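Local structure of cell wall mannoprotein 1 (Neosartorya fumigata, 5J5L) at residues I17-L20 against T21-F24; E41-L44 against E45-I48; Q50-A53 against D54-T58; L107-L110 against Q111-D115; Q138-D141 against A142-S146. The protein binds the fatty acid arachidonic acid inside an all-helical fold and is probably a secreted cell-wall antigen recognised by host antibodies. All coordinates share one frame; numbering follows the deposited sequence.

Contact 1 (I17-L20 against T21-F24). With ACD (arachidonic acid), chain B.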
# COMPACT_ATOMS: atom_id res chain seq x y z
N ILE A 17 4.16 -5.87 -0.04
CA ILE A 17 3.97 -5.38 -1.40
C ILE A 17 4.88 -6.12 -2.36
O ILE A 17 4.45 -6.55 -3.44
CB ILE A 17 4.20 -3.86 -1.51
CG1 ILE A 17 3.10 -3.09 -0.74
CG2 ILE A 17 4.20 -3.41 -2.96
CD1 ILE A 17 3.49 -1.67 -0.37
N ASN A 18 6.15 -6.28 -1.99
CA ASN A 18 7.10 -6.91 -2.89
C ASN A 18 6.80 -8.39 -3.07
O ASN A 18 6.97 -8.91 -4.16
CB ASN A 18 8.51 -6.63 -2.42
CG ASN A 18 8.86 -5.16 -2.60
OD1 ASN A 18 8.48 -4.53 -3.61
ND2 ASN A 18 9.56 -4.59 -1.64
N THR A 19 6.28 -9.03 -2.03
CA THR A 19 5.79 -10.40 -2.16
C THR A 19 4.60 -10.48 -3.12
O THR A 19 4.57 -11.34 -4.00
CB THR A 19 5.44 -10.98 -0.78
OG1 THR A 19 6.62 -10.93 0.04
CG2 THR A 19 4.95 -12.42 -0.91
N LEU A 20 3.64 -9.58 -2.99
CA LEU A 20 2.52 -9.55 -3.93
C LEU A 20 2.97 -9.41 -5.39
O LEU A 20 2.45 -10.09 -6.27
CB LEU A 20 1.57 -8.40 -3.61
CG LEU A 20 0.50 -8.69 -2.59
CD1 LEU A 20 -0.27 -7.41 -2.31
CD2 LEU A 20 -0.47 -9.77 -3.08
N THR A 21 3.91 -8.50 -5.62
CA THR A 21 4.43 -8.27 -6.96
C THR A 21 4.99 -9.56 -7.54
O THR A 21 4.82 -9.85 -8.73
CB THR A 21 5.50 -7.16 -6.97
OG1 THR A 21 4.92 -5.94 -6.46
CG2 THR A 21 6.04 -6.91 -8.36
N GLN A 22 5.70 -10.31 -6.70
CA GLN A 22 6.23 -11.61 -7.11
C GLN A 22 5.11 -12.56 -7.54
O GLN A 22 5.26 -13.29 -8.56
CB GLN A 22 7.07 -12.24 -6.00
CG GLN A 22 8.42 -11.59 -5.79
CD GLN A 22 9.20 -12.25 -4.65
OE1 GLN A 22 8.69 -12.41 -3.54
NE2 GLN A 22 10.43 -12.63 -4.93
N HIS A 23 4.02 -12.59 -6.78
CA HIS A 23 2.84 -13.37 -7.16
C HIS A 23 2.30 -12.92 -8.51
O HIS A 23 2.03 -13.76 -9.38
CB HIS A 23 1.73 -13.27 -6.11
CG HIS A 23 1.97 -14.14 -4.92
ND1 HIS A 23 1.47 -15.41 -4.82
CD2 HIS A 23 2.65 -13.91 -3.77
CE1 HIS A 23 1.85 -15.95 -3.67
NE2 HIS A 23 2.56 -15.05 -3.01
N PHE A 24 2.14 -11.61 -8.68
CA PHE A 24 1.57 -11.08 -9.93
C PHE A 24 2.37 -11.50 -11.14
O PHE A 24 1.81 -11.95 -12.14
CB PHE A 24 1.45 -9.56 -9.93
CG PHE A 24 0.61 -9.00 -8.81
CD1 PHE A 24 -0.40 -9.73 -8.23
CD2 PHE A 24 0.85 -7.72 -8.36
CE1 PHE A 24 -1.16 -9.21 -7.20
CE2 PHE A 24 0.09 -7.19 -7.34
CZ PHE A 24 -0.91 -7.94 -6.75
C1 ACD B . -2.20 -13.38 -8.56
C2 ACD B . -3.34 -12.45 -8.19
C3 ACD B . -4.31 -12.33 -9.35
C4 ACD B . -5.62 -11.68 -8.89
C5 ACD B . -6.19 -12.42 -7.71
C6 ACD B . -6.43 -11.88 -6.50
C7 ACD B . -6.24 -10.42 -6.17
C8 ACD B . -5.00 -10.17 -5.33
C9 ACD B . -4.23 -9.07 -5.45
C10 ACD B . -4.43 -7.97 -6.47
C11 ACD B . -5.14 -6.79 -5.86
C12 ACD B . -4.64 -5.56 -5.68
C13 ACD B . -3.24 -5.08 -6.01
C14 ACD B . -2.42 -5.34 -4.76
C15 ACD B . -1.40 -4.57 -4.35
C16 ACD B . -0.94 -3.34 -5.08
C17 ACD B . -0.11 -2.48 -4.14
C18 ACD B . -0.96 -1.87 -3.04
C19 ACD B . -0.15 -0.90 -2.21
C20 ACD B . -0.66 -0.73 -0.80
O1 ACD B . -1.23 -12.83 -9.10
O2 ACD B . -2.26 -14.60 -8.31
O HOH W 1 6.57 -3.98 -5.83
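L20 and F24, one turn apart on helix 3-26, make the tightly packed side of this contact. The phenyl ring of F24 lies beneath the carbonyl of L20: O of L20 sits 3.3 Å from CG of F24 over one ring face, displaced toward the rim. The same oxygen accepts the backbone N-H of F24 at 2.9 Å from F24 N, so it is held by the main chain while it rests on the ring. CZ of F24 also reaches CB of L20 at 4.0 Å, and the two side chains cross at a slant. With chi1 at -58°, F24 carries its CG beside its own backbone N, and the ring stands against the bound lipid. This is the helix-lined arachidonic acid pocket, to which L20, H23 and F24 all belong. CZ of F24 lies 3.5 Å from C10 of the fatty acid, and C14 is met at the ring edge. At the carboxylate end, O1 of the lipid comes within 3.3 Å of CD1 of F24, near the ring plane. CD1 of L20 touches C15 at 3.7 Å. V40 of helix 31-56 packs on L20 and, with A37, on H23. T19 runs alongside H23, its CG2 4.0 Å from CD2 of H23. Another side of the turn is looser and more polar. A water donates to OD1 of N18 and accepts from OG1 of T21, 2.6 Å away, bridging the two side chains, while Q22 extends along the exposed surface.

Contact 2 (E41-L44 against E45-I48)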
# COMPACT_ATOMS: atom_id res chain seq x y z
N GLU A 41 -2.53 -10.39 -0.01
CA GLU A 41 -3.22 -9.11 -0.09
C GLU A 41 -3.97 -8.79 1.20
O GLU A 41 -4.00 -7.64 1.63
CB GLU A 41 -4.16 -9.09 -1.28
CG GLU A 41 -4.79 -7.73 -1.54
CD GLU A 41 -5.98 -7.41 -0.66
OE1 GLU A 41 -6.58 -8.33 -0.05
OE2 GLU A 41 -6.34 -6.20 -0.60
N GLN A 42 -4.56 -9.82 1.82
CA GLN A 42 -5.32 -9.62 3.06
C GLN A 42 -4.38 -9.34 4.23
O GLN A 42 -4.71 -8.54 5.12
CB GLN A 42 -6.23 -10.81 3.32
CG GLN A 42 -7.41 -10.86 2.36
CD GLN A 42 -8.49 -9.84 2.72
OE1 GLN A 42 -8.67 -8.83 2.03
NE2 GLN A 42 -9.18 -10.09 3.81
N GLN A 43 -3.22 -9.99 4.21
CA GLN A 43 -2.14 -9.68 5.18
C GLN A 43 -1.71 -8.22 5.02
O GLN A 43 -1.52 -7.50 6.02
CB GLN A 43 -0.96 -10.61 4.99
CG GLN A 43 0.08 -10.52 6.11
CD GLN A 43 -0.51 -10.79 7.49
OE1 GLN A 43 -1.10 -11.84 7.74
NE2 GLN A 43 -0.36 -9.82 8.40
N LEU A 44 -1.56 -7.79 3.78
CA LEU A 44 -1.19 -6.41 3.49
C LEU A 44 -2.23 -5.44 4.06
O LEU A 44 -1.87 -4.46 4.72
CB LEU A 44 -1.02 -6.18 1.98
CG LEU A 44 -0.79 -4.76 1.47
CD1 LEU A 44 0.37 -4.09 2.17
CD2 LEU A 44 -0.60 -4.75 -0.04
N GLU A 45 -3.51 -5.71 3.82
CA GLU A 45 -4.58 -4.88 4.39
C GLU A 45 -4.46 -4.76 5.92
O GLU A 45 -4.54 -3.67 6.48
CB GLU A 45 -5.96 -5.42 4.02
CG GLU A 45 -6.34 -5.26 2.55
CD GLU A 45 -7.82 -5.54 2.29
OE1 GLU A 45 -8.63 -5.58 3.23
OE2 GLU A 45 -8.20 -5.73 1.11
N SER A 46 -4.24 -5.90 6.58
CA SER A 46 -4.10 -5.95 8.03
C SER A 46 -2.90 -5.13 8.49
O SER A 46 -2.97 -4.42 9.49
CB SER A 46 -3.94 -7.41 8.47
OG SER A 46 -3.92 -7.53 9.88
N ASP A 47 -1.79 -5.28 7.78
CA ASP A 47 -0.55 -4.59 8.12
C ASP A 47 -0.66 -3.07 7.94
O ASP A 47 -0.10 -2.31 8.74
CB ASP A 47 0.63 -5.18 7.32
CG ASP A 47 0.97 -6.62 7.77
OD1 ASP A 47 0.64 -7.02 8.90
OD2 ASP A 47 1.60 -7.37 6.98
N ILE A 48 -1.40 -2.63 6.93
CA ILE A 48 -1.63 -1.20 6.73
C ILE A 48 -2.48 -0.68 7.89
O ILE A 48 -2.17 0.36 8.48
CB ILE A 48 -2.32 -0.90 5.38
CG1 ILE A 48 -1.37 -1.21 4.20
CG2 ILE A 48 -2.77 0.56 5.31
CD1 ILE A 48 -2.04 -1.31 2.86
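Q43 and D47 meet one turn apart on helix 31-56, an i to i+4 side-chain pair on an amphipathic helix of the all-helical fold. NE2 of Q43 donates to OD1 of D47 at 3.0 Å; the acceptor lies almost in the amide plane, but the donor stands above the carboxylate plane, 41° out of it. The second bond, to OD2, is long and weak. A bend at chi2 (57°) folds the Q43 chain along the helix toward D47. E41 and E45 set their carboxylates nearly perpendicular, 87° apart. OE2 of E41 and OE2 of E45 are only 2.6 Å apart, a separation at which one of the acids probably holds a proton; D106 brings another carboxylate close to E41. On the buried face the branched ends of L44 and I48 come together, CD1 of L44 meeting CD1 of I48. L44 packs on I13 and L20 of helix 3-26, and I48 belongs to the arachidonic acid pocket. CG1 of I48 lies beside its backbone N and passes 3.3 Å from O of L44, the oxygen that accepts the backbone N-H of I48.

Contact 3 (Q50-A53 against D54-T58)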
# COMPACT_ATOMS: atom_id res chain seq x y z
N GLN A 50 -2.71 -1.93 10.83
CA GLN A 50 -1.89 -1.94 12.04
C GLN A 50 -1.03 -0.68 12.13
O GLN A 50 -0.93 -0.06 13.20
CB GLN A 50 -1.01 -3.19 12.10
CG GLN A 50 -0.10 -3.27 13.33
CD GLN A 50 -0.88 -3.36 14.63
OE1 GLN A 50 -0.82 -2.47 15.47
NE2 GLN A 50 -1.63 -4.44 14.79
N ALA A 51 -0.40 -0.31 11.01
CA ALA A 51 0.40 0.92 10.93
C ALA A 51 -0.44 2.16 11.27
O ALA A 51 0.00 3.03 12.03
CB ALA A 51 1.03 1.06 9.55
N THR A 52 -1.65 2.23 10.72
CA THR A 52 -2.57 3.32 11.03
C THR A 52 -2.88 3.40 12.53
O THR A 52 -2.82 4.48 13.14
CB THR A 52 -3.88 3.14 10.23
OG1 THR A 52 -3.58 3.15 8.83
CG2 THR A 52 -4.85 4.26 10.53
N ALA A 53 -3.18 2.25 13.14
CA ALA A 53 -3.49 2.21 14.56
C ALA A 53 -2.29 2.66 15.40
O ALA A 53 -2.43 3.40 16.37
CB ALA A 53 -3.94 0.82 14.98
N ASP A 54 -1.11 2.20 15.02
CA ASP A 54 0.11 2.57 15.72
C ASP A 54 0.40 4.07 15.58
O ASP A 54 0.86 4.71 16.53
CB ASP A 54 1.29 1.72 15.24
CG ASP A 54 1.22 0.28 15.75
OD1 ASP A 54 0.56 0.04 16.78
OD2 ASP A 54 1.83 -0.63 15.13
N ALA A 55 0.16 4.61 14.39
CA ALA A 55 0.36 6.04 14.15
C ALA A 55 -0.63 6.87 14.98
O ALA A 55 -0.24 7.89 15.56
CB ALA A 55 0.18 6.37 12.67
N LYS A 56 -1.88 6.42 15.03
CA LYS A 56 -2.90 7.09 15.86
C LYS A 56 -2.54 7.09 17.34
O LYS A 56 -2.95 7.99 18.08
CB LYS A 56 -4.28 6.47 15.67
CG LYS A 56 -4.90 6.77 14.32
CD LYS A 56 -6.34 6.29 14.28
CE LYS A 56 -6.94 6.44 12.90
NZ LYS A 56 -8.28 5.80 12.84
N ALA A 57 -1.76 6.10 17.77
CA ALA A 57 -1.34 6.00 19.16
C ALA A 57 -0.05 6.77 19.49
O ALA A 57 0.40 6.74 20.64
CB ALA A 57 -1.18 4.53 19.53
N THR A 58 0.50 7.49 18.52
CA THR A 58 1.84 8.07 18.61
C THR A 58 1.81 9.60 18.76
O THR A 58 0.94 10.26 18.17
CB THR A 58 2.67 7.65 17.38
OG1 THR A 58 2.85 6.23 17.42
CG2 THR A 58 4.03 8.31 17.36
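K56 packs back along T52 in the last turn of helix 31-56, the two side chains lying side by side and pointing the same way. CB of K56 lies 3.5 Å from O of T52. CG of K56 comes closer, 3.3 Å from O of T52, because chi1 of -72° sets it beside the backbone N of K56, the very atom that donates to the T52 carbonyl. CD of K56 draws off to 4.1 Å from O of T52. The chain stays extended, and CE finds a new partner in the methyl of T52, with CG2 of T52 and CE of K56 3.8 Å apart. The hydroxyl of T52 is engaged one turn earlier, at the carbonyl of I48, leaving its methyl to meet the lysine chain. A51 and A55 face inward, where L117, A120 and L121 of helix 100-124 pack on them. At the C-terminal end of the helix the bonding changes. A57 N still reaches O of A53, but the bond is weak and bent, with an N-H...O angle of 132°. Beyond it, OG1 of T58 donates to O of D54 at 2.7 Å, while T58 N binds O of A55. The side-chain hydroxyl thus occupies a carbonyl of the last turn just after the regular helical bonds give out, as an alpha-helix unwinds into the following loop.

Contact 4 (L107-L110 against Q111-D115). With ACD (arachidonic acid), chain B.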
# COMPACT_ATOMS: atom_id res chain seq x y z
N LEU A 107 -8.32 -3.34 -4.66
CA LEU A 107 -7.76 -2.01 -4.97
C LEU A 107 -8.47 -0.91 -4.19
O LEU A 107 -7.80 -0.03 -3.62
CB LEU A 107 -7.85 -1.72 -6.46
CG LEU A 107 -6.86 -2.48 -7.35
CD1 LEU A 107 -7.28 -2.30 -8.80
CD2 LEU A 107 -5.43 -2.00 -7.13
N ASN A 108 -9.79 -0.96 -4.14
CA ASN A 108 -10.55 0.06 -3.41
C ASN A 108 -10.26 0.01 -1.91
O ASN A 108 -10.09 1.06 -1.27
CB ASN A 108 -12.04 -0.08 -3.70
CG ASN A 108 -12.40 0.45 -5.07
OD1 ASN A 108 -12.02 1.56 -5.43
ND2 ASN A 108 -13.16 -0.33 -5.83
N ALA A 109 -10.18 -1.21 -1.34
CA ALA A 109 -9.83 -1.37 0.08
C ALA A 109 -8.45 -0.84 0.38
O ALA A 109 -8.23 -0.13 1.36
CB ALA A 109 -9.93 -2.83 0.50
N LEU A 110 -7.48 -1.21 -0.46
CA LEU A 110 -6.11 -0.79 -0.25
C LEU A 110 -5.93 0.72 -0.38
O LEU A 110 -5.19 1.32 0.42
CB LEU A 110 -5.19 -1.51 -1.23
CG LEU A 110 -4.97 -3.00 -0.90
CD1 LEU A 110 -4.42 -3.71 -2.13
CD2 LEU A 110 -4.05 -3.20 0.30
N GLN A 111 -6.61 1.32 -1.34
CA GLN A 111 -6.55 2.77 -1.48
C GLN A 111 -7.12 3.42 -0.21
O GLN A 111 -6.51 4.34 0.34
CB GLN A 111 -7.27 3.29 -2.70
CG GLN A 111 -7.09 4.80 -2.82
CD GLN A 111 -7.55 5.39 -4.11
OE1 GLN A 111 -8.38 4.84 -4.83
NE2 GLN A 111 -7.03 6.57 -4.41
N SER A 112 -8.30 2.97 0.24
CA SER A 112 -8.91 3.54 1.44
C SER A 112 -7.99 3.43 2.65
O SER A 112 -7.80 4.40 3.42
CB SER A 112 -10.24 2.84 1.73
OG SER A 112 -10.86 3.39 2.88
N LYS A 113 -7.44 2.24 2.83
CA LYS A 113 -6.61 1.95 4.00
C LYS A 113 -5.27 2.71 3.93
O LYS A 113 -4.79 3.22 4.95
CB LYS A 113 -6.40 0.44 4.17
CG LYS A 113 -7.67 -0.31 4.53
CD LYS A 113 -7.45 -1.81 4.54
CE LYS A 113 -8.75 -2.55 4.81
NZ LYS A 113 -9.36 -2.16 6.11
N THR A 114 -4.71 2.81 2.73
CA THR A 114 -3.46 3.56 2.53
C THR A 114 -3.69 5.07 2.76
O THR A 114 -2.87 5.76 3.38
CB THR A 114 -2.89 3.33 1.13
OG1 THR A 114 -2.64 1.93 0.96
CG2 THR A 114 -1.58 4.12 0.92
N ASP A 115 -4.82 5.57 2.27
CA ASP A 115 -5.16 6.98 2.50
C ASP A 115 -5.29 7.28 4.01
O ASP A 115 -4.85 8.33 4.48
CB ASP A 115 -6.44 7.34 1.76
CG ASP A 115 -6.24 7.43 0.25
OD1 ASP A 115 -5.07 7.41 -0.18
OD2 ASP A 115 -7.24 7.54 -0.49
C1 ACD B . -2.20 -13.38 -8.56
C2 ACD B . -3.34 -12.45 -8.19
C3 ACD B . -4.31 -12.33 -9.35
C4 ACD B . -5.62 -11.68 -8.89
C5 ACD B . -6.19 -12.42 -7.71
C6 ACD B . -6.43 -11.88 -6.50
C7 ACD B . -6.24 -10.42 -6.17
C8 ACD B . -5.00 -10.17 -5.33
C9 ACD B . -4.23 -9.07 -5.45
C10 ACD B . -4.43 -7.97 -6.47
C11 ACD B . -5.14 -6.79 -5.86
C12 ACD B . -4.64 -5.56 -5.68
C13 ACD B . -3.24 -5.08 -6.01
C14 ACD B . -2.42 -5.34 -4.76
C15 ACD B . -1.40 -4.57 -4.35
C16 ACD B . -0.94 -3.34 -5.08
C17 ACD B . -0.11 -2.48 -4.14
C18 ACD B . -0.96 -1.87 -3.04
C19 ACD B . -0.15 -0.90 -2.21
C20 ACD B . -0.66 -0.73 -0.80
O1 ACD B . -1.23 -12.83 -9.10
O2 ACD B . -2.26 -14.60 -8.31
O HOH W 2 -10.82 3.79 -4.27
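The arachidonic acid pocket is lined here by L107, L110 and T114 of helix 100-124, spaced three and four residues apart so that they share one face. L110 and T114 touch directly: OG1 of T114 donates to O of L110 at 2.7 Å, and the backbone N of T114 donates to the same oxygen at 2.8 Å. The two donors come from opposite faces of the carbonyl plane, the hydroxyl standing 36° out of it. A chi1 of -59° places OG1 beside the backbone N of T114, where it can reach back to the preceding turn. With its proton turned to the carbonyl, the hydroxyl sits 3.8 Å, measured from OG1, from C20 at the methyl end of the lipid. Farther along the acyl chain, CD1 of L110 meets C14 at 3.7 Å and CD2 of L107 meets C12 at 3.9 Å. Away from the lipid, a water donates to both OD1 of N108 and OE1 of Q111, 2.7 Å from the latter, and links the two side chains. NE2 of Q111 bonds to D141 on helix 127-150. K113 lays its CG against the carbonyl of A109, 3.2 Å from O, before its ammonium group NZ forms a salt bridge with D49. Leucines face the acyl chain while amides and lysine hold the flanks, the pattern of an amphipathic helix in a helical bundle with a lipid in its core.

Contact 5 (Q138-D141 against A142-S146). With ACD (arachidonic acid), chain B.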
# COMPACT_ATOMS: atom_id res chain seq x y z
N GLN A 138 -0.74 11.94 -2.99
CA GLN A 138 -1.40 12.30 -4.27
C GLN A 138 -0.94 11.38 -5.41
O GLN A 138 -1.75 10.94 -6.23
CB GLN A 138 -1.11 13.74 -4.68
CG GLN A 138 -1.80 14.80 -3.86
CD GLN A 138 -1.51 16.17 -4.44
OE1 GLN A 138 -0.61 16.86 -3.99
NE2 GLN A 138 -2.25 16.53 -5.48
N ASP A 139 0.36 11.10 -5.46
CA ASP A 139 0.93 10.24 -6.50
C ASP A 139 0.51 8.78 -6.34
O ASP A 139 0.19 8.09 -7.31
CB ASP A 139 2.47 10.34 -6.49
CG ASP A 139 2.98 11.73 -6.87
OD1 ASP A 139 2.27 12.50 -7.56
OD2 ASP A 139 4.12 12.06 -6.45
N ILE A 140 0.49 8.31 -5.09
CA ILE A 140 0.03 6.97 -4.79
C ILE A 140 -1.45 6.84 -5.17
O ILE A 140 -1.86 5.88 -5.80
CB ILE A 140 0.26 6.64 -3.29
CG1 ILE A 140 1.77 6.54 -3.00
CG2 ILE A 140 -0.47 5.35 -2.90
CD1 ILE A 140 2.12 6.38 -1.53
N ASP A 141 -2.25 7.85 -4.80
CA ASP A 141 -3.67 7.86 -5.16
C ASP A 141 -3.90 7.87 -6.68
O ASP A 141 -4.80 7.19 -7.18
CB ASP A 141 -4.39 9.04 -4.50
CG ASP A 141 -4.61 8.84 -3.01
OD1 ASP A 141 -4.71 7.69 -2.54
OD2 ASP A 141 -4.68 9.87 -2.30
N ALA A 142 -3.09 8.62 -7.41
CA ALA A 142 -3.16 8.62 -8.87
C ALA A 142 -2.92 7.23 -9.44
O ALA A 142 -3.60 6.80 -10.36
CB ALA A 142 -2.15 9.60 -9.45
N ALA A 143 -1.93 6.53 -8.89
CA ALA A 143 -1.61 5.19 -9.35
C ALA A 143 -2.75 4.20 -9.09
O ALA A 143 -3.12 3.40 -9.96
CB ALA A 143 -0.30 4.70 -8.74
N PHE A 144 -3.33 4.27 -7.89
CA PHE A 144 -4.51 3.48 -7.57
C PHE A 144 -5.65 3.79 -8.54
O PHE A 144 -6.31 2.87 -9.04
CB PHE A 144 -5.00 3.76 -6.13
CG PHE A 144 -4.35 2.90 -5.08
CD1 PHE A 144 -4.56 1.53 -5.04
CD2 PHE A 144 -3.59 3.49 -4.08
CE1 PHE A 144 -3.98 0.76 -4.05
CE2 PHE A 144 -3.01 2.71 -3.08
CZ PHE A 144 -3.20 1.35 -3.08
N SER A 145 -5.90 5.06 -8.81
CA SER A 145 -7.01 5.46 -9.70
C SER A 145 -6.83 4.86 -11.08
O SER A 145 -7.78 4.42 -11.70
CB SER A 145 -7.13 6.98 -9.81
OG SER A 145 -7.36 7.56 -8.53
N SER A 146 -5.59 4.86 -11.58
CA SER A 146 -5.33 4.28 -12.89
C SER A 146 -5.63 2.76 -12.88
O SER A 146 -6.30 2.25 -13.76
CB SER A 146 -3.89 4.60 -13.30
OG SER A 146 -3.58 4.05 -14.56
C1 ACD B . -2.20 -13.38 -8.56
C2 ACD B . -3.34 -12.45 -8.19
C3 ACD B . -4.31 -12.33 -9.35
C4 ACD B . -5.62 -11.68 -8.89
C5 ACD B . -6.19 -12.42 -7.71
C6 ACD B . -6.43 -11.88 -6.50
C7 ACD B . -6.24 -10.42 -6.17
C8 ACD B . -5.00 -10.17 -5.33
C9 ACD B . -4.23 -9.07 -5.45
C10 ACD B . -4.43 -7.97 -6.47
C11 ACD B . -5.14 -6.79 -5.86
C12 ACD B . -4.64 -5.56 -5.68
C13 ACD B . -3.24 -5.08 -6.01
C14 ACD B . -2.42 -5.34 -4.76
C15 ACD B . -1.40 -4.57 -4.35
C16 ACD B . -0.94 -3.34 -5.08
C17 ACD B . -0.11 -2.48 -4.14
C18 ACD B . -0.96 -1.87 -3.04
C19 ACD B . -0.15 -0.90 -2.21
C20 ACD B . -0.66 -0.73 -0.80
O1 ACD B . -1.23 -12.83 -9.10
O2 ACD B . -2.26 -14.60 -8.31
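The carbonyl oxygen of D141 is gripped twice by S145, through the hydroxyl OG and the backbone N, each at 2.9 Å from O. This is the serine form of the i to i-4 side-chain to carbonyl bond, found here on helix 127-150, the last helix of the all-helical fold. One donor reaches the oxygen from each side of the carbonyl plane, OG from 37° out of it; a first torsion of -59° turns the hydroxyl of S145 back toward the previous turn, next to the N that shares its acceptor. D139 forms a salt bridge with K77 of helix 63-89, whereas the carboxylate of D141 faces helix 100-124. The inward face is apolar. I140 and F144 lie side by side and point the same way, with CG2 of I140 against the ring at 3.7 Å from CE2 of F144. That methyl is anti to the backbone N of I140, which directs it along the helix to the phenyl group. F144 belongs to the arachidonic acid pocket and also packs on L110 and T114. The far end of its ring approaches the methyl end of the lipid obliquely, CZ of F144 lying 3.9 Å from C19.

In the fold
Contacts 1, 2, 4 and 5 reach the same arachidonic acid from four helices: contact 1 meets it from the carboxylate past the middle of the chain, contact 4 from the middle to the methyl end, contact 5 near the methyl end, and contact 2 through I48, about 4 Å from the lipid. Contacts 1 and 4 have centres about 17 Å apart and do not touch; both touch the lipid. Contact 2 bridges them, with CD2 of L44 3.5 Å from CD1 of L20 and OE2 of E41 3.5 Å from CD1 of L110. Contact 3 continues helix 31-56 away from the pocket, its centre about 25 Å from that of contact 1. Contacts 4 and 5 meet where CB of L110 lies 3.8 Å from CE1 of F144.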